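Side-chain contacts in molybdopterin synthase catalytic subunit (Homo sapiens, PDB 5MPO), which catalyses, within the molybdopterin synthase complex, the conversion of precursor Z into molybdopterin, transferring two sulfur atoms from thiocarboxylated MOCS2A to form a dithiolene group: residues His118-Ala121 / Ser122-Val126; Ala125-Tyr128 / Ala129-Leu133; Glu68-Leu71 / Pro72-Glu75; Leu102-Val105 / Ser106-Ser109; Asn76-Arg79 / Lys80-Asp84. All blocks are in the same frame, centred on the assembly; numbering follows the deposited sequence.

Overall arrangement
Along the chain the order is contact 3, contact 5, contact 4, contact 1, contact 2, all within the MoaE fold. Contact 3 joins strand 60-69 to helix 73-88, and contact 5 continues along that helix. Contact 4 leads from strand 101-104, a sheet neighbour of strand 60-69, to strand 108-116, which precedes helix 119-136, the home of contacts 1 and 2. Contacts 2 and 5, with centres about 11 Å apart, pack directly: Thr132 CG2 is 3.5 Å from Ile81 CG1. Contacts 1 and 4 lie on opposite sides of the chain's centre, about 26 Å between centres. The second subunit meets contacts 1, 2 and 4, whereas contacts 2 to 5 reach the chain of another protein.

Contact 1: His118-Ala121 / Ser122-Val126; sequences HRAA and SLEAV
Ser122 turns its hydroxyl back over the preceding turn, bringing OG to 3.1 Å from Arg119 O, while Leu123 N donates to that same oxygen in a nearly straight bond of 3.1 Å. The isobutyl group of Leu123 crowds it too: with CG beside its own backbone N (chi1 -69°), CD1 comes within 3.2 Å of Arg119 O. On this packed side Ser122 OG is hydrogen-bonded with Ser47 OG of strand 45-52, and Ala121 rests on Ser116 of strand 108-116. This is the opening turn of helix 119-136, where the i to i+4 bonds opened by Leu123 continue with Glu124 N to Ala120 O at 2.8 Å and Ala125 N to Ala121 O at 2.9 Å. The other side is looser. Ala120 is exposed, and Glu124 passes it with CG 3.2 Å from Ala120 O before its extended chain carries the carboxylate outward, where OE1 finds Trp89 NE1. His118 and Arg119 are predicted to bind substrate, and both side chains lead away from the turn; the guanidinium of Arg119 forms a salt bridge with Asp131 of the second subunit, and the exposed imidazole of His118 packs near Arg54 of that same subunit.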
loop_
_atom_site.group_PDB
_atom_site.type_symbol
_atom_site.label_atom_id
_atom_site.label_comp_id
_atom_site.label_asym_id
_atom_site.label_seq_id
_atom_site.Cartn_x
_atom_site.Cartn_y
_atom_site.Cartn_z
ATOM N N HIS C 118 7.683 -11.557 0.691
ATOM C CA HIS C 118 8.264 -10.479 -0.137
ATOM C C HIS C 118 7.218 -9.467 -0.735
ATOM O O HIS C 118 6.022 -9.723 -0.833
ATOM C CB HIS C 118 9.155 -11.081 -1.240
ATOM C CG HIS C 118 10.299 -11.940 -0.733
ATOM N ND1 HIS C 118 11.281 -11.469 0.118
ATOM C CD2 HIS C 118 10.637 -13.228 -1.002
ATOM C CE1 HIS C 118 12.160 -12.427 0.360
ATOM N NE2 HIS C 118 11.789 -13.506 -0.301
ATOM N N ARG C 119 7.714 -8.327 -1.196
ATOM C CA ARG C 119 6.916 -7.115 -1.279
ATOM C C ARG C 119 5.984 -6.984 -2.454
ATOM O O ARG C 119 4.981 -6.274 -2.364
ATOM C CB ARG C 119 7.829 -5.882 -1.243
ATOM C CG ARG C 119 8.663 -5.626 -2.507
ATOM C CD ARG C 119 9.552 -4.442 -2.227
ATOM N NE ARG C 119 10.353 -4.094 -3.371
ATOM C CZ ARG C 119 11.467 -4.723 -3.747
ATOM N NH1 ARG C 119 11.976 -5.741 -3.045
ATOM N NH2 ARG C 119 12.084 -4.310 -4.846
ATOM N N ALA C 120 6.356 -7.581 -3.578
ATOM C CA ALA C 120 5.538 -7.506 -4.778
ATOM C C ALA C 120 4.124 -8.139 -4.556
ATOM O O ALA C 120 3.117 -7.650 -5.006
ATOM C CB ALA C 120 6.246 -8.208 -5.925
ATOM N N ALA C 121 4.099 -9.235 -3.837
ATOM C CA ALA C 121 2.889 -9.960 -3.582
ATOM C C ALA C 121 1.917 -9.110 -2.793
ATOM O O ALA C 121 0.763 -8.979 -3.165
ATOM C CB ALA C 121 3.226 -11.214 -2.820
ATOM N N SER C 122 2.414 -8.485 -1.737
ATOM C CA SER C 122 1.582 -7.677 -0.873
ATOM C C SER C 122 1.075 -6.425 -1.604
ATOM O O SER C 122 -0.098 -6.087 -1.472
ATOM C CB SER C 122 2.327 -7.330 0.411
ATOM O OG SER C 122 3.158 -6.203 0.193
ATOM N N LEU C 123 1.916 -5.785 -2.418
ATOM C CA LEU C 123 1.487 -4.592 -3.180
ATOM C C LEU C 123 0.520 -4.943 -4.262
ATOM O O LEU C 123 -0.443 -4.260 -4.458
ATOM C CB LEU C 123 2.663 -3.935 -3.869
ATOM C CG LEU C 123 3.657 -3.276 -2.901
ATOM C CD1 LEU C 123 5.108 -3.298 -3.451
ATOM C CD2 LEU C 123 3.158 -1.854 -2.586
ATOM N N GLU C 124 0.806 -5.988 -5.005
ATOM C CA GLU C 124 -0.085 -6.385 -6.080
ATOM C C GLU C 124 -1.447 -6.887 -5.560
ATOM O O GLU C 124 -2.460 -6.571 -6.148
ATOM C CB GLU C 124 0.581 -7.436 -6.964
ATOM C CG GLU C 124 1.736 -6.842 -7.802
ATOM C CD GLU C 124 2.455 -7.853 -8.694
ATOM O OE1 GLU C 124 1.964 -8.952 -8.898
ATOM O OE2 GLU C 124 3.550 -7.549 -9.198
ATOM N N ALA C 125 -1.464 -7.647 -4.468
ATOM C CA ALA C 125 -2.691 -8.186 -3.928
ATOM C C ALA C 125 -3.574 -7.069 -3.353
ATOM O O ALA C 125 -4.791 -7.111 -3.488
ATOM C CB ALA C 125 -2.404 -9.250 -2.886
ATOM N N VAL C 126 -2.966 -6.036 -2.787
ATOM C CA VAL C 126 -3.736 -4.942 -2.247
ATOM C C VAL C 126 -4.390 -4.222 -3.391
ATOM O O VAL C 126 -5.578 -3.856 -3.350
ATOM C CB VAL C 126 -2.873 -3.984 -1.436
ATOM C CG1 VAL C 126 -3.535 -2.623 -1.281
ATOM C CG2 VAL C 126 -2.653 -4.566 -0.058
#

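Contact 2: Ala125-Tyr128 / Ala129-Leu133; sequences AVSY and AIDTL
Tyr128 sends its CG to the side of CA remote from the backbone N (chi1 176°), and Thr132, one turn later, swings OG1 to the side remote from its own carbonyl carbon (chi1 -51°); together these torsions set the hydroxyl above the phenol. OG1 stands 3.1 Å over the plane, close to the ring centre. Behind it Thr132 CB makes a CH-pi contact, 4.2 Å from the Tyr128 ring centroid and 13° off the normal, and the methyl CG2 leans toward the phenol oxygen. Tyr128 O is gripped by two donors of the same residue, Thr132 N at 2.9 Å and Thr132 OG1 at 2.5 Å, the latter modelled so short that its exact length is doubtful. With a serine in place of Tyr128, one flank of Thr132 is likely to lose its aromatic cover, and a gap to open beside Asp84 and Ile85 of helix 73-88. Farther round this middle part of helix 119-136, Asp131 CG lies 3.3 Å from Ser127 O while its OD1 pairs with Arg119 of the second subunit. Ile130 CG2 lies 3.4 Å from Ser127 O, and the residue packs on Ile110 and Ile112 of strand 108-116. If the threonine proton goes to Tyr128 O, as the modelled bond suggests, the hydroxyl is probably satisfied within its own helix, even as its oxygen faces the ring.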
loop_
_atom_site.group_PDB
_atom_site.type_symbol
_atom_site.label_atom_id
_atom_site.label_comp_id
_atom_site.label_asym_id
_atom_site.label_seq_id
_atom_site.Cartn_x
_atom_site.Cartn_y
_atom_site.Cartn_z
ATOM N N ALA C 125 -1.464 -7.647 -4.468
ATOM C CA ALA C 125 -2.691 -8.186 -3.928
ATOM C C ALA C 125 -3.574 -7.069 -3.353
ATOM O O ALA C 125 -4.791 -7.111 -3.488
ATOM C CB ALA C 125 -2.404 -9.250 -2.886
ATOM N N VAL C 126 -2.966 -6.036 -2.787
ATOM C CA VAL C 126 -3.736 -4.942 -2.247
ATOM C C VAL C 126 -4.390 -4.222 -3.391
ATOM O O VAL C 126 -5.578 -3.856 -3.350
ATOM C CB VAL C 126 -2.873 -3.984 -1.436
ATOM C CG1 VAL C 126 -3.535 -2.623 -1.281
ATOM C CG2 VAL C 126 -2.653 -4.566 -0.058
ATOM N N SER C 127 -3.611 -4.039 -4.429
ATOM C CA SER C 127 -4.090 -3.355 -5.597
ATOM C C SER C 127 -5.262 -4.115 -6.261
ATOM O O SER C 127 -6.269 -3.517 -6.566
ATOM C CB SER C 127 -2.936 -3.151 -6.569
ATOM O OG SER C 127 -3.383 -2.416 -7.665
ATOM N N TYR C 128 -5.109 -5.419 -6.475
ATOM C CA TYR C 128 -6.188 -6.248 -6.966
ATOM C C TYR C 128 -7.432 -6.235 -6.021
ATOM O O TYR C 128 -8.549 -6.246 -6.489
ATOM C CB TYR C 128 -5.743 -7.687 -7.095
ATOM C CG TYR C 128 -6.878 -8.614 -7.508
ATOM C CD1 TYR C 128 -7.298 -8.701 -8.874
ATOM C CD2 TYR C 128 -7.550 -9.415 -6.545
ATOM C CE1 TYR C 128 -8.301 -9.578 -9.266
ATOM C CE2 TYR C 128 -8.589 -10.290 -6.927
ATOM C CZ TYR C 128 -8.977 -10.375 -8.272
ATOM O OH TYR C 128 -10.013 -11.228 -8.645
ATOM N N ALA C 129 -7.203 -6.223 -4.714
ATOM C CA ALA C 129 -8.287 -6.211 -3.769
ATOM C C ALA C 129 -9.146 -4.928 -3.892
ATOM O O ALA C 129 -10.359 -5.024 -4.045
ATOM C CB ALA C 129 -7.763 -6.391 -2.366
ATOM N N ILE C 130 -8.542 -3.759 -3.819
ATOM C CA ILE C 130 -9.312 -2.535 -3.940
ATOM C C ILE C 130 -10.006 -2.381 -5.307
ATOM O O ILE C 130 -11.144 -1.979 -5.371
ATOM C CB ILE C 130 -8.511 -1.268 -3.569
ATOM C CG1 ILE C 130 -9.446 -0.044 -3.559
ATOM C CG2 ILE C 130 -7.351 -0.997 -4.528
ATOM C CD1 ILE C 130 -10.584 -0.135 -2.525
ATOM N N ASP C 131 -9.340 -2.724 -6.380
ATOM C CA ASP C 131 -9.966 -2.701 -7.694
ATOM C C ASP C 131 -11.158 -3.620 -7.857
ATOM O O ASP C 131 -12.159 -3.280 -8.539
ATOM C CB ASP C 131 -8.950 -3.050 -8.815
ATOM C CG ASP C 131 -7.891 -1.919 -9.017
ATOM O OD1 ASP C 131 -8.025 -0.799 -8.444
ATOM O OD2 ASP C 131 -6.906 -2.167 -9.718
ATOM N N THR C 132 -10.978 -4.816 -7.344
ATOM C CA THR C 132 -11.960 -5.842 -7.475
ATOM C C THR C 132 -13.138 -5.504 -6.528
ATOM O O THR C 132 -14.267 -5.611 -6.918
ATOM C CB THR C 132 -11.324 -7.202 -7.220
ATOM O OG1 THR C 132 -10.154 -7.305 -8.044
ATOM C CG2 THR C 132 -12.356 -8.372 -7.530
ATOM N N LEU C 133 -12.854 -4.977 -5.345
ATOM C CA LEU C 133 -13.874 -4.554 -4.457
ATOM C C LEU C 133 -14.751 -3.501 -5.126
ATOM O O LEU C 133 -15.979 -3.555 -4.995
ATOM C CB LEU C 133 -13.264 -4.002 -3.180
ATOM C CG LEU C 133 -14.316 -3.546 -2.154
ATOM C CD1 LEU C 133 -14.079 -4.017 -0.721
ATOM C CD2 LEU C 133 -14.513 -2.007 -2.177
#

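Contact 3: Glu68-Leu71 / Pro72-Glu75; sequences EAYL and PMAE
Met73 lays its CB over one face of the Tyr70 ring, 3.7 Å above the plane and displaced toward the rim, a CH-pi contact 26° off the normal. The methionine chain is fully extended (chi1 -171°), which carries the sulfur past the ring instead of across it: SD lies 3.6 Å from both Tyr70 CD2 and Tyr70 CE2, an oblique Met-aromatic contact. On the backbone, Tyr70 O accepts from Ala74 N at 2.8 Å, in the carbonyl plane. This i to i+4 bond closes the turn that leads into helix 73-88, a short loop after the end of strand 60-69, and the corner between them is made by a cis peptide before Pro72, which occupies the N-cap position. Leu71 also folds against the new helix, its CD2 at 4.0 Å from Ala74 CB and equally far from Glu75 OE2. Ala69 CB, the last strand side chain, approaches Ala74 CB at 4.5 Å. The chain of another protein closes on the same ring: the Tyr70 hydroxyl is hydrogen-bonded with an acidic side chain there, and an aromatic side chain meets the ring with planes about 35° apart. Losing the phenol to a smaller residue such as valine is likely to strip Met73 of the ring it lies on and that acidic group of its hydroxyl partner. Met73 itself packs on an apolar side chain of the same partner.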
loop_
_atom_site.group_PDB
_atom_site.type_symbol
_atom_site.label_atom_id
_atom_site.label_comp_id
_atom_site.label_asym_id
_atom_site.label_seq_id
_atom_site.Cartn_x
_atom_site.Cartn_y
_atom_site.Cartn_z
ATOM N N GLU C 68 -23.767 2.143 2.146
ATOM C CA GLU C 68 -24.542 0.965 2.461
ATOM C C GLU C 68 -24.075 -0.214 1.677
ATOM O O GLU C 68 -23.439 -0.063 0.609
ATOM C CB GLU C 68 -26.020 1.229 2.184
ATOM C CG GLU C 68 -26.502 1.142 0.765
ATOM C CD GLU C 68 -27.960 1.601 0.619
ATOM O OE1 GLU C 68 -28.383 2.529 1.376
ATOM O OE2 GLU C 68 -28.663 1.037 -0.265
ATOM N N ALA C 69 -24.484 -1.391 2.151
ATOM C CA ALA C 69 -24.087 -2.648 1.538
ATOM C C ALA C 69 -25.149 -3.725 1.613
ATOM O O ALA C 69 -25.911 -3.761 2.541
ATOM C CB ALA C 69 -22.827 -3.137 2.234
ATOM N N TYR C 70 -25.118 -4.652 0.662
ATOM C CA TYR C 70 -25.875 -5.875 0.720
ATOM C C TYR C 70 -25.013 -6.886 1.451
ATOM O O TYR C 70 -24.179 -7.561 0.840
ATOM C CB TYR C 70 -26.260 -6.329 -0.709
ATOM C CG TYR C 70 -27.081 -7.571 -0.851
ATOM C CD1 TYR C 70 -27.959 -8.014 0.154
ATOM C CD2 TYR C 70 -27.035 -8.291 -2.027
ATOM C CE1 TYR C 70 -28.725 -9.175 -0.001
ATOM C CE2 TYR C 70 -27.795 -9.453 -2.202
ATOM C CZ TYR C 70 -28.648 -9.891 -1.190
ATOM O OH TYR C 70 -29.408 -11.037 -1.397
ATOM N N LEU C 71 -25.236 -6.952 2.767
ATOM C CA LEU C 71 -24.759 -8.024 3.632
ATOM C C LEU C 71 -25.784 -9.187 3.823
ATOM O O LEU C 71 -26.952 -8.951 4.082
ATOM C CB LEU C 71 -24.409 -7.448 5.010
ATOM C CG LEU C 71 -23.144 -6.621 4.949
ATOM C CD1 LEU C 71 -22.907 -5.836 6.231
ATOM C CD2 LEU C 71 -21.967 -7.541 4.623
ATOM N N PRO C 72 -25.351 -10.434 3.785
ATOM C CA PRO C 72 -23.956 -10.828 3.833
ATOM C C PRO C 72 -23.252 -11.037 2.487
ATOM O O PRO C 72 -22.125 -11.539 2.497
ATOM C CB PRO C 72 -24.038 -12.182 4.587
ATOM C CG PRO C 72 -25.422 -12.697 4.305
ATOM C CD PRO C 72 -26.222 -11.607 3.654
ATOM N N MET C 73 -23.870 -10.672 1.357
ATOM C CA MET C 73 -23.266 -10.949 0.053
ATOM C C MET C 73 -21.909 -10.226 -0.119
ATOM O O MET C 73 -20.976 -10.764 -0.712
ATOM C CB MET C 73 -24.175 -10.497 -1.087
ATOM C CG MET C 73 -23.702 -10.966 -2.466
ATOM S SD MET C 73 -24.667 -10.272 -3.809
ATOM C CE MET C 73 -23.804 -10.743 -5.314
ATOM N N ALA C 74 -21.829 -9.001 0.369
ATOM C CA ALA C 74 -20.600 -8.225 0.268
ATOM C C ALA C 74 -19.490 -8.933 1.000
ATOM O O ALA C 74 -18.361 -8.969 0.526
ATOM C CB ALA C 74 -20.787 -6.859 0.854
ATOM N N GLU C 75 -19.841 -9.538 2.121
ATOM C CA GLU C 75 -18.934 -10.447 2.809
ATOM C C GLU C 75 -18.467 -11.624 1.960
ATOM O O GLU C 75 -17.254 -11.873 1.826
ATOM C CB GLU C 75 -19.540 -10.958 4.075
ATOM C CG GLU C 75 -18.485 -11.221 5.130
ATOM C CD GLU C 75 -19.052 -11.105 6.520
ATOM O OE1 GLU C 75 -18.522 -11.821 7.412
ATOM O OE2 GLU C 75 -20.017 -10.298 6.689
#

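Contact 4: Leu102-Val105 / Ser106-Ser109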
loop_
_atom_site.group_PDB
_atom_site.type_symbol
_atom_site.label_atom_id
_atom_site.label_comp_id
_atom_site.label_asym_id
_atom_site.label_seq_id
_atom_site.Cartn_x
_atom_site.Cartn_y
_atom_site.Cartn_z
ATOM N N LEU C 102 -22.226 6.680 7.876
ATOM C CA LEU C 102 -21.628 8.001 7.688
ATOM C C LEU C 102 -20.136 8.081 7.930
ATOM O O LEU C 102 -19.631 7.880 9.055
ATOM C CB LEU C 102 -22.339 9.053 8.565
ATOM C CG LEU C 102 -23.748 9.386 8.023
ATOM C CD1 LEU C 102 -24.549 10.127 9.085
ATOM C CD2 LEU C 102 -23.723 10.159 6.700
ATOM N N VAL C 103 -19.423 8.426 6.870
ATOM C CA VAL C 103 -17.961 8.530 6.947
ATOM C C VAL C 103 -17.661 9.984 6.659
ATOM O O VAL C 103 -17.712 10.416 5.491
ATOM C CB VAL C 103 -17.249 7.596 5.950
ATOM C CG1 VAL C 103 -15.742 7.626 6.165
ATOM C CG2 VAL C 103 -17.795 6.190 6.117
ATOM N N PRO C 104 -17.404 10.755 7.719
ATOM C CA PRO C 104 -17.063 12.164 7.467
ATOM C C PRO C 104 -15.671 12.332 6.799
ATOM O O PRO C 104 -14.888 11.369 6.664
ATOM C CB PRO C 104 -17.093 12.782 8.865
ATOM C CG PRO C 104 -16.680 11.648 9.743
ATOM C CD PRO C 104 -17.322 10.416 9.146
ATOM N N VAL C 105 -15.417 13.564 6.375
ATOM C CA VAL C 105 -14.204 13.951 5.685
ATOM C C VAL C 105 -12.962 13.539 6.468
ATOM O O VAL C 105 -12.898 13.659 7.685
ATOM C CB VAL C 105 -14.176 15.472 5.416
ATOM C CG1 VAL C 105 -12.786 15.934 4.973
ATOM C CG2 VAL C 105 -15.225 15.841 4.354
ATOM N N SER C 106 -11.986 13.024 5.736
ATOM C CA SER C 106 -10.717 12.569 6.288
ATOM C C SER C 106 -10.751 11.332 7.169
ATOM O O SER C 106 -9.714 10.928 7.657
ATOM C CB SER C 106 -9.974 13.714 6.984
ATOM O OG SER C 106 -9.522 14.590 5.968
ATOM N N GLU C 107 -11.904 10.704 7.364
ATOM C CA GLU C 107 -11.955 9.426 8.094
ATOM C C GLU C 107 -12.084 8.330 7.069
ATOM O O GLU C 107 -12.503 8.564 5.908
ATOM C CB GLU C 107 -13.089 9.407 9.095
ATOM C CG GLU C 107 -12.927 10.464 10.179
ATOM C CD GLU C 107 -14.060 10.442 11.188
ATOM O OE1 GLU C 107 -14.866 9.490 11.241
ATOM O OE2 GLU C 107 -14.189 11.417 11.917
ATOM N N ALA C 108 -11.660 7.146 7.479
ATOM C CA ALA C 108 -11.498 6.027 6.559
ATOM C C ALA C 108 -12.793 5.311 6.334
ATOM O O ALA C 108 -13.466 4.947 7.304
ATOM C CB ALA C 108 -10.442 5.039 7.106
ATOM N N SER C 109 -13.121 5.081 5.066
ATOM C CA SER C 109 -14.214 4.169 4.668
ATOM C C SER C 109 -13.783 2.679 4.458
ATOM O O SER C 109 -14.616 1.770 4.504
ATOM C CB SER C 109 -14.860 4.673 3.378
ATOM O OG SER C 109 -13.985 4.608 2.264
#
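Glu107 runs back over Pro104 atom by atom: CB starts 3.6 Å from Pro104 O, CG reaches the proline ring at 4.0 Å from its CG, and the carboxylate then comes to rest against that same carbon, with OE1 at 3.2 Å and OE2 at 3.3 Å from Pro104 CG. It is the placing of CG beside the glutamate's backbone N (chi1 -63°), with the chain extended beyond it, that brings the carboxylate to the proline CG. At the tip, OE1 is held by a salt bridge to Arg99. The backbone beneath is a type II beta turn from Pro104 to Glu107, closed by Glu107 N donating to Pro104 O at 3.1 Å; Ser106, at its third position, takes the positive phi of 68° that such turns require and that glycine adopts most easily. Val103 fills the inner side, its CG1 3.4 Å from Glu107 O and 4.2 Å from Ser109 CB. Val105 and Ser106 pack on Pro41 of the second subunit. Ser109 marks a corner: its OG is hydrogen-bonded with Tyr67 OH and with the backbone of another protein's chain, its side chain lying about 7 Å from those of Lys134 and Lys141, residues predicted to bind substrate. Strand 101-104 pairs with strand 60-69, where Val103 packs on Tyr67, and the turn hands the chain to strand 108-116 of the mixed sheet.

Contact 5: Asn76-Arg79 / Lys80-Asp84; sequences NEVR and KICSD
Glu77 and Lys80 form a salt bridge between residues three apart on the helix, OE2 to NZ at 2.7 Å. The ammonium approaches on the syn side of the carboxylate but 32° out of its plane. Glu77 bends at chi2 (-62°) to get there, while Lys80 stays extended and passes Asn76, whose ND2 is 3.8 Å from Lys80 CE. The second shell orients that amide: Arg79 NH2 donates to Asn76 OD1 at 2.8 Å, and one face of the guanidinium lies over Asn76 CA, leaving ND2 turned to the lysine. Beneath them runs the i to i+4 bonding of helix 73-88, such as Lys80 N to Asn76 O at 2.9 Å and Cys82 N to Val78 O at 2.9 Å. On the inward face, Val78 CG1 and Cys82 SG meet loosely at 4.4 Å and pack against strands 20-25 and 91-99, while Ile81 turns toward Thr132 of helix 119-136. Lys80 NZ has a further salt bridge, to an acidic side chain in the chain of another protein. Paired with two acidic side chains, the ammonium is likely to stay protonated, and it probably links the buried Glu77 electrostatically to the partner chain.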
loop_
_atom_site.group_PDB
_atom_site.type_symbol
_atom_site.label_atom_id
_atom_site.label_comp_id
_atom_site.label_asym_id
_atom_site.label_seq_id
_atom_site.Cartn_x
_atom_site.Cartn_y
_atom_site.Cartn_z
ATOM N N ASN C 76 -19.420 -12.322 1.356
ATOM C CA ASN C 76 -19.065 -13.465 0.546
ATOM C C ASN C 76 -18.154 -13.023 -0.617
ATOM O O ASN C 76 -17.196 -13.769 -0.981
ATOM C CB ASN C 76 -20.288 -14.197 0.019
ATOM C CG ASN C 76 -19.953 -15.605 -0.480
ATOM O OD1 ASN C 76 -19.338 -16.391 0.247
ATOM N ND2 ASN C 76 -20.356 -15.937 -1.724
ATOM N N GLU C 77 -18.424 -11.832 -1.161
ATOM C CA GLU C 77 -17.745 -11.394 -2.380
ATOM C C GLU C 77 -16.314 -11.026 -2.042
ATOM O O GLU C 77 -15.398 -11.364 -2.765
ATOM C CB GLU C 77 -18.442 -10.240 -3.106
ATOM C CG GLU C 77 -19.639 -10.631 -3.958
ATOM C CD GLU C 77 -19.394 -11.569 -5.110
ATOM O OE1 GLU C 77 -18.628 -11.244 -6.039
ATOM O OE2 GLU C 77 -20.071 -12.623 -5.145
ATOM N N VAL C 78 -16.125 -10.432 -0.889
ATOM C CA VAL C 78 -14.795 -10.251 -0.363
ATOM C C VAL C 78 -14.092 -11.606 -0.063
ATOM O O VAL C 78 -12.916 -11.736 -0.377
ATOM C CB VAL C 78 -14.803 -9.355 0.858
ATOM C CG1 VAL C 78 -13.396 -9.247 1.473
ATOM C CG2 VAL C 78 -15.332 -7.958 0.490
ATOM N N ARG C 79 -14.797 -12.615 0.444
ATOM C CA ARG C 79 -14.180 -13.924 0.622
ATOM C C ARG C 79 -13.703 -14.463 -0.709
ATOM O O ARG C 79 -12.714 -15.165 -0.767
ATOM C CB ARG C 79 -15.110 -14.971 1.323
ATOM C CG ARG C 79 -15.333 -14.682 2.818
ATOM C CD ARG C 79 -16.099 -15.739 3.637
ATOM N NE ARG C 79 -17.464 -15.938 3.107
ATOM C CZ ARG C 79 -18.613 -15.437 3.605
ATOM N NH1 ARG C 79 -18.647 -14.691 4.714
ATOM N NH2 ARG C 79 -19.765 -15.682 2.969
ATOM N N LYS C 80 -14.445 -14.216 -1.770
ATOM C CA LYS C 80 -13.994 -14.652 -3.063
ATOM C C LYS C 80 -12.721 -13.900 -3.497
ATOM O O LYS C 80 -11.784 -14.485 -4.054
ATOM C CB LYS C 80 -15.055 -14.432 -4.128
ATOM C CG LYS C 80 -16.092 -15.523 -4.170
ATOM C CD LYS C 80 -17.091 -15.128 -5.209
ATOM C CE LYS C 80 -18.415 -15.805 -4.930
ATOM N NZ LYS C 80 -19.424 -15.123 -5.809
ATOM N N ILE C 81 -12.706 -12.603 -3.261
ATOM C CA ILE C 81 -11.486 -11.869 -3.518
ATOM C C ILE C 81 -10.271 -12.432 -2.751
ATOM O O ILE C 81 -9.147 -12.567 -3.326
ATOM C CB ILE C 81 -11.721 -10.396 -3.235
ATOM C CG1 ILE C 81 -12.579 -9.827 -4.358
ATOM C CG2 ILE C 81 -10.400 -9.629 -3.040
ATOM C CD1 ILE C 81 -13.091 -8.460 -3.965
ATOM N N CYS C 82 -10.475 -12.747 -1.472
ATOM C CA CYS C 82 -9.399 -13.379 -0.662
ATOM C C CYS C 82 -8.851 -14.656 -1.298
ATOM O O CYS C 82 -7.633 -14.881 -1.434
ATOM C CB CYS C 82 -9.861 -13.625 0.754
ATOM S SG CYS C 82 -10.023 -12.038 1.631
ATOM N N SER C 83 -9.780 -15.446 -1.760
ATOM C CA SER C 83 -9.495 -16.760 -2.249
ATOM C C SER C 83 -8.796 -16.657 -3.621
ATOM O O SER C 83 -7.869 -17.372 -3.943
ATOM C CB SER C 83 -10.848 -17.511 -2.267
ATOM O OG SER C 83 -10.740 -18.740 -2.916
ATOM N N ASP C 84 -9.235 -15.735 -4.449
ATOM C CA ASP C 84 -8.591 -15.542 -5.719
ATOM C C ASP C 84 -7.178 -14.981 -5.550
ATOM O O ASP C 84 -6.259 -15.389 -6.238
ATOM C CB ASP C 84 -9.461 -14.633 -6.550
ATOM C CG ASP C 84 -10.755 -15.377 -7.060
ATOM O OD1 ASP C 84 -10.810 -16.643 -7.110
ATOM O OD2 ASP C 84 -11.699 -14.691 -7.438
#